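3,6-diketocamphane 1,6 monooxygenase (Pseudomonas putida, PDB 4UWM) catalyses the FMNH2- and O2-dependent Baeyer-Villiger oxidation of (1S,4S)-bornane-2,5-dione to its 5-oxo-1,2-campholide lactone during growth on (-)-camphor. Local coordinates at the flavin mononucleotide site and the interface of chains A and B. Numbering follows the deposited sequence. Chains: chain A/B, 3,6-diketocamphane 1,6 monooxygenase.

Contact 1: the flavin mononucleotide site. Residues chain A 8, 10, 44, 76-77, 201-204, 207-209, 223, 289, 294. With FMN (flavin mononucleotide), chain C.
The flavin ring system of FMN meets the imidazole of A:His10 edge to face, the planes 77° apart, so the histidine does not stack. At the N5/O4 margin A:His10 NE2 donates to FMN N5 at 2.8 Å, with N5 close to the imidazole plane; NE2 is equally near the carbonyl O4. One face of the flavin is covered by A:Ile223 CD1, 3.8 Å from FMN N5, and, over the pyrimidine end, by A:Thr201 CG2. The dimethyl end is apolar: C8M lies over the centre of the A:Phe203 ring, with the A:Met294 methyl CE beside it, while the A:Trp289 indole borders C7M. At the pyrimidine edge, FMN N3 donates to A:Met76 O (2.9 Å) from above the carbonyl plane. A:Ser44 OG bridges that same carbonyl and O4, tying the two together. An alanine in place of A:His10 would probably loosen the N5/O4 margin, since the donor to N5 would be lost. A:Thr201 OG1, in the crowded position between N and carbonyl carbon (chi1 58°), donates to the ribityl hydroxyl FMN O2' at 2.6 Å. Phosphate O2P is gripped by A:Ser204 N, A:Ser204 OG and A:Ser207 OG, whereas O1P takes A:Ser209 N and OG. This FMN, partly occupied, sits in the flavin pocket of the bacterial luciferase-type TIM barrel: A:Thr201 lies near the end of strand 198-202, A:Ile223 closes strand 219-223, and the phosphate caps the start of helix 208-216.

Contact 2: the interface of chains A and B. Residues chain A 84, 86, 159-160, 167-171; chain B 117-120, 122.
In this member of the bacterial luciferase family, a homodimer, strands 159-162 and 167-170 of chain A lie against the end of helix 113-118 of chain B and the residues that follow it. Packing is dense around A:Phe160. Its CG is anti to the backbone N (chi1 -166°), which sends the ring toward B:Arg122, tip to tip. The guanidinium stacks on one face, the planes 18° apart, with B:Arg122 NE 3.5 Å from the A:Phe160 ring centroid in a cation-pi contact; A:Ala168 O lies over the opposite face, nearer the rim. B:Tyr117, also with CG anti to N, crosses the phenylalanine obliquely. A:Phe160 CD1 thus lies over a face of the tyrosine ring, 3.6 Å from B:Tyr117 CZ, while A:Pro171 CA and CB press on its CD1 side. B:Met118, extended beyond CG, runs across A:Pro171 and brings B:Met118 CG to 3.6 Å from A:Pro171 CD. The backbone adds a nearly straight hydrogen bond from A:Gly169 N to B:Met118 O (3.2 Å, 164° at H), its donor above the carbonyl plane.

The solvent side is looser. Water 3 bridges the phenol to A:Tyr170 O, lying 2.6 Å from B:Tyr117 OH, so the polar tip is matched through solvent. A:Asp167 OD1 and B:Arg122 NH2 stand 6.7 Å apart, too far for a salt bridge, although their opposite charges may attract weakly. The histidine side is a less extensive contact of individual edges. A:His84 is fixed within its own chain: ND1 accepts from A:Ala86 N, and A:His84 NE2 donates to A:Asp167 O in the carbonyl plane at 2.8 Å. Held this way, A:His84 NE2 also comes within 3.3 Å of B:His119 O.

Contact 1: the flavin mononucleotide site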
# COMPACT_ATOMS: atom_id res chain seq x y z
N ILE A 8 -3.44 18.90 -3.93
CA ILE A 8 -3.52 18.21 -2.66
C ILE A 8 -4.88 17.50 -2.53
O ILE A 8 -5.93 18.11 -2.69
CB ILE A 8 -3.11 19.06 -1.42
CG1 ILE A 8 -3.13 18.18 -0.14
CG2 ILE A 8 -3.96 20.32 -1.27
CD1 ILE A 8 -2.37 18.75 1.03
N HIS A 10 -6.89 15.54 -0.04
CA HIS A 10 -7.08 15.19 1.36
C HIS A 10 -7.62 13.81 1.72
O HIS A 10 -7.12 13.20 2.66
CB HIS A 10 -7.79 16.29 2.16
CG HIS A 10 -6.85 17.32 2.66
ND1 HIS A 10 -6.61 18.50 1.99
CD2 HIS A 10 -6.03 17.33 3.74
CE1 HIS A 10 -5.71 19.20 2.64
NE2 HIS A 10 -5.34 18.52 3.71
N SER A 44 -3.28 12.78 1.48
CA SER A 44 -3.28 12.73 2.94
C SER A 44 -3.67 11.36 3.51
O SER A 44 -4.10 10.47 2.78
CB SER A 44 -4.13 13.84 3.55
OG SER A 44 -3.67 15.11 3.13
N MET A 76 1.06 12.95 2.35
CA MET A 76 1.09 14.22 3.07
C MET A 76 0.06 14.25 4.19
O MET A 76 -1.02 14.87 4.06
CB MET A 76 0.88 15.39 2.10
CG MET A 76 1.15 16.78 2.70
SD MET A 76 2.85 16.93 3.28
CE MET A 76 3.73 16.75 1.71
N ALA A 77 0.36 13.59 5.32
CA ALA A 77 1.65 12.95 5.62
C ALA A 77 1.47 11.52 6.12
O ALA A 77 0.44 11.18 6.72
CB ALA A 77 2.34 13.76 6.72
N THR A 201 4.10 19.70 7.29
CA THR A 201 3.06 20.72 7.16
C THR A 201 2.95 21.49 8.46
O THR A 201 3.03 20.91 9.53
CB THR A 201 1.66 20.13 6.83
OG1 THR A 201 1.28 19.21 7.85
CG2 THR A 201 1.66 19.42 5.49
N GLY A 202 2.78 22.80 8.34
CA GLY A 202 2.52 23.65 9.51
C GLY A 202 1.15 24.33 9.41
O GLY A 202 0.69 24.69 8.32
N PHE A 203 0.48 24.46 10.56
CA PHE A 203 -0.76 25.25 10.58
C PHE A 203 -0.73 26.40 11.57
O PHE A 203 -1.16 27.50 11.21
CB PHE A 203 -2.04 24.41 10.77
CG PHE A 203 -3.30 25.24 10.70
CD1 PHE A 203 -3.74 25.77 9.48
CD2 PHE A 203 -4.05 25.51 11.85
CE1 PHE A 203 -4.89 26.55 9.41
CE2 PHE A 203 -5.20 26.28 11.79
CZ PHE A 203 -5.62 26.80 10.57
N SER A 204 -0.21 26.19 12.78
CA SER A 204 -0.21 27.24 13.80
C SER A 204 0.69 28.43 13.43
O SER A 204 1.58 28.30 12.58
CB SER A 204 0.11 26.67 15.18
OG SER A 204 1.47 26.29 15.27
N SER A 207 4.90 28.18 14.30
CA SER A 207 4.91 26.75 13.98
C SER A 207 6.18 25.95 14.36
O SER A 207 7.25 26.14 13.75
CB SER A 207 4.59 26.56 12.50
OG SER A 207 4.47 25.19 12.16
N PRO A 208 6.05 25.04 15.35
CA PRO A 208 7.14 24.12 15.70
C PRO A 208 7.54 23.24 14.51
O PRO A 208 8.72 22.89 14.37
CB PRO A 208 6.53 23.26 16.81
CG PRO A 208 5.46 24.10 17.40
CD PRO A 208 4.88 24.82 16.22
N SER A 209 6.56 22.89 13.67
CA SER A 209 6.82 22.14 12.44
C SER A 209 7.67 22.95 11.46
O SER A 209 8.59 22.41 10.85
CB SER A 209 5.50 21.71 11.78
OG SER A 209 4.82 20.79 12.63
N ILE A 223 -0.70 25.56 5.00
CA ILE A 223 -2.09 25.74 4.60
C ILE A 223 -2.39 27.24 4.74
O ILE A 223 -2.21 27.82 5.81
CB ILE A 223 -3.07 24.94 5.49
CG1 ILE A 223 -2.59 23.48 5.70
CG2 ILE A 223 -4.48 25.01 4.93
CD1 ILE A 223 -2.62 22.58 4.48
N TRP A 289 -14.14 25.64 11.22
CA TRP A 289 -13.26 26.80 11.21
C TRP A 289 -13.78 27.91 12.13
O TRP A 289 -13.00 28.54 12.85
CB TRP A 289 -13.07 27.32 9.79
CG TRP A 289 -12.25 26.43 8.93
CD1 TRP A 289 -11.89 25.14 9.18
CD2 TRP A 289 -11.70 26.76 7.64
NE1 TRP A 289 -11.14 24.64 8.15
CE2 TRP A 289 -11.00 25.61 7.19
CE3 TRP A 289 -11.72 27.90 6.83
CZ2 TRP A 289 -10.32 25.58 5.96
CZ3 TRP A 289 -11.04 27.87 5.60
CH2 TRP A 289 -10.35 26.71 5.18
N MET A 294 -10.62 29.79 13.26
CA MET A 294 -9.63 29.61 12.20
C MET A 294 -9.76 30.59 11.03
O MET A 294 -8.93 30.59 10.12
CB MET A 294 -9.64 28.17 11.72
CG MET A 294 -9.14 27.20 12.78
SD MET A 294 -9.56 25.49 12.39
CE MET A 294 -8.74 25.33 10.80
N1 FMN C . -1.48 17.92 8.08
C2 FMN C . -0.88 17.16 7.11
O2 FMN C . 0.11 16.46 7.41
N3 FMN C . -1.32 17.14 5.84
C4 FMN C . -2.37 17.86 5.43
O4 FMN C . -2.73 17.80 4.24
C4A FMN C . -3.08 18.72 6.42
N5 FMN C . -4.16 19.47 6.09
C5A FMN C . -4.79 20.24 7.00
C6 FMN C . -5.89 21.01 6.62
C7 FMN C . -6.56 21.82 7.55
C7M FMN C . -7.75 22.64 7.11
C8 FMN C . -6.08 21.84 8.96
C8M FMN C . -6.76 22.69 10.00
C9 FMN C . -4.98 21.08 9.34
C9A FMN C . -4.31 20.28 8.42
N10 FMN C . -3.19 19.50 8.80
C10 FMN C . -2.56 18.70 7.81
C1' FMN C . -2.71 19.51 10.20
C2' FMN C . -1.56 20.48 10.41
O2' FMN C . -0.61 20.26 9.37
C3' FMN C . -0.90 20.26 11.76
O3' FMN C . -1.51 21.15 12.71
C4' FMN C . 0.61 20.48 11.68
O4' FMN C . 1.25 19.33 11.11
C5' FMN C . 1.25 20.82 13.02
O5' FMN C . 1.32 22.24 13.05
P FMN C . 2.20 23.08 14.10
O1P FMN C . 3.47 22.32 14.32
O2P FMN C . 2.38 24.35 13.33
O3P FMN C . 1.30 23.17 15.30
O HOH W 1 4.21 18.23 11.51
O HOH W 2 4.49 20.32 15.72

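Contact 2: the interface of chains A and B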
# COMPACT_ATOMS: atom_id res chain seq x y z
N HIS A 84 5.26 0.54 12.33
CA HIS A 84 6.65 0.16 12.59
C HIS A 84 7.55 0.85 11.58
O HIS A 84 7.32 0.74 10.38
CB HIS A 84 6.85 -1.36 12.51
CG HIS A 84 8.13 -1.79 13.13
ND1 HIS A 84 9.35 -1.61 12.51
CD2 HIS A 84 8.41 -2.24 14.38
CE1 HIS A 84 10.32 -1.99 13.32
NE2 HIS A 84 9.77 -2.38 14.46
N ALA A 86 10.63 0.31 10.45
CA ALA A 86 11.31 -0.52 9.43
C ALA A 86 10.35 -0.92 8.29
O ALA A 86 10.72 -0.90 7.13
CB ALA A 86 11.94 -1.77 10.05
N PHE A 159 22.88 -2.00 12.08
CA PHE A 159 22.65 -1.44 13.41
C PHE A 159 21.52 -2.22 14.05
O PHE A 159 20.80 -2.97 13.37
CB PHE A 159 22.30 0.06 13.33
CG PHE A 159 20.90 0.34 12.81
CD1 PHE A 159 20.62 0.24 11.46
CD2 PHE A 159 19.86 0.65 13.70
CE1 PHE A 159 19.33 0.49 10.98
CE2 PHE A 159 18.58 0.90 13.22
CZ PHE A 159 18.32 0.81 11.86
N PHE A 160 21.37 -2.07 15.36
CA PHE A 160 20.14 -2.47 16.01
C PHE A 160 19.79 -1.40 17.01
O PHE A 160 20.67 -0.87 17.68
CB PHE A 160 20.23 -3.84 16.68
CG PHE A 160 18.89 -4.40 17.05
CD1 PHE A 160 18.12 -5.08 16.11
CD2 PHE A 160 18.38 -4.23 18.34
CE1 PHE A 160 16.87 -5.58 16.44
CE2 PHE A 160 17.13 -4.73 18.67
CZ PHE A 160 16.37 -5.41 17.72
N ASP A 167 11.59 -1.41 18.59
CA ASP A 167 12.86 -2.07 18.27
C ASP A 167 12.96 -2.22 16.75
O ASP A 167 12.00 -2.60 16.09
CB ASP A 167 12.91 -3.45 18.92
CG ASP A 167 12.88 -3.37 20.43
OD1 ASP A 167 13.44 -2.41 20.99
OD2 ASP A 167 12.28 -4.25 21.05
N ALA A 168 14.13 -1.93 16.20
CA ALA A 168 14.34 -2.02 14.77
C ALA A 168 15.82 -2.14 14.46
O ALA A 168 16.65 -1.82 15.30
CB ALA A 168 13.77 -0.78 14.08
N GLY A 169 16.16 -2.60 13.27
CA GLY A 169 17.56 -2.61 12.88
C GLY A 169 17.81 -2.96 11.43
O GLY A 169 16.87 -3.06 10.64
N TYR A 170 19.08 -3.10 11.08
CA TYR A 170 19.44 -3.54 9.73
C TYR A 170 20.49 -4.65 9.89
O TYR A 170 21.48 -4.44 10.57
CB TYR A 170 19.97 -2.39 8.88
CG TYR A 170 20.09 -2.78 7.42
CD1 TYR A 170 18.98 -2.75 6.55
CD2 TYR A 170 21.30 -3.25 6.92
CE1 TYR A 170 19.11 -3.14 5.21
CE2 TYR A 170 21.42 -3.66 5.61
CZ TYR A 170 20.34 -3.61 4.76
OH TYR A 170 20.54 -4.03 3.45
N PRO A 171 20.25 -5.84 9.28
CA PRO A 171 21.10 -7.00 9.56
C PRO A 171 22.40 -7.02 8.77
O PRO A 171 22.53 -6.35 7.74
CB PRO A 171 20.23 -8.19 9.13
CG PRO A 171 19.38 -7.64 8.04
CD PRO A 171 19.15 -6.18 8.35
N TYR B 117 14.69 -9.57 12.03
CA TYR B 117 15.66 -8.71 12.67
C TYR B 117 15.40 -7.23 12.35
O TYR B 117 15.45 -6.38 13.25
CB TYR B 117 17.06 -9.10 12.20
CG TYR B 117 18.20 -8.40 12.88
CD1 TYR B 117 18.71 -7.21 12.38
CD2 TYR B 117 18.82 -8.96 14.01
CE1 TYR B 117 19.77 -6.57 12.99
CE2 TYR B 117 19.89 -8.32 14.63
CZ TYR B 117 20.37 -7.14 14.11
OH TYR B 117 21.43 -6.48 14.69
N MET B 118 15.20 -6.93 11.07
CA MET B 118 14.84 -5.57 10.64
C MET B 118 13.68 -5.01 11.45
O MET B 118 13.67 -3.83 11.78
CB MET B 118 14.47 -5.54 9.15
CG MET B 118 15.60 -5.87 8.20
SD MET B 118 14.95 -6.22 6.55
CE MET B 118 16.49 -6.43 5.65
N HIS B 119 12.70 -5.86 11.73
CA HIS B 119 11.51 -5.44 12.44
C HIS B 119 11.60 -5.60 13.97
O HIS B 119 10.60 -5.56 14.66
CB HIS B 119 10.26 -6.08 11.82
CG HIS B 119 10.15 -5.84 10.34
ND1 HIS B 119 10.77 -6.65 9.42
CD2 HIS B 119 9.56 -4.84 9.64
CE1 HIS B 119 10.54 -6.18 8.20
NE2 HIS B 119 9.81 -5.08 8.31
N GLY B 120 12.83 -5.75 14.47
CA GLY B 120 13.09 -5.76 15.92
C GLY B 120 12.95 -7.09 16.63
O GLY B 120 12.91 -7.12 17.86
N ARG B 122 14.90 -10.40 17.30
CA ARG B 122 16.23 -11.03 17.24
C ARG B 122 16.23 -12.51 17.66
O ARG B 122 15.37 -12.93 18.44
CB ARG B 122 17.22 -10.26 18.08
CG ARG B 122 17.66 -8.97 17.43
CD ARG B 122 18.82 -8.36 18.19
NE ARG B 122 18.40 -7.71 19.42
CZ ARG B 122 19.20 -7.01 20.22
NH1 ARG B 122 20.49 -6.87 19.92
NH2 ARG B 122 18.72 -6.44 21.32
O HOH W 3 22.93 -5.63 12.78

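About 31 Å separates the centres of the C-alpha atoms of contact 1 and contact 2, and they share no residue. Contact 1 draws on strands 198-202 and 219-223, helix 208-216 and the residues after strand 72-75, whereas contact 2 sets strands 159-162 and 167-170, A:His84 and helix 85-98 of chain A against helix 113-118 of chain B and the residues after it. The sequence from A:Met76 to A:Ala86 is a short covalent path between them. Both sites recur in each subunit. The described flavin contacts are made within one subunit; the structure alone does not show whether dimerisation affects flavin binding.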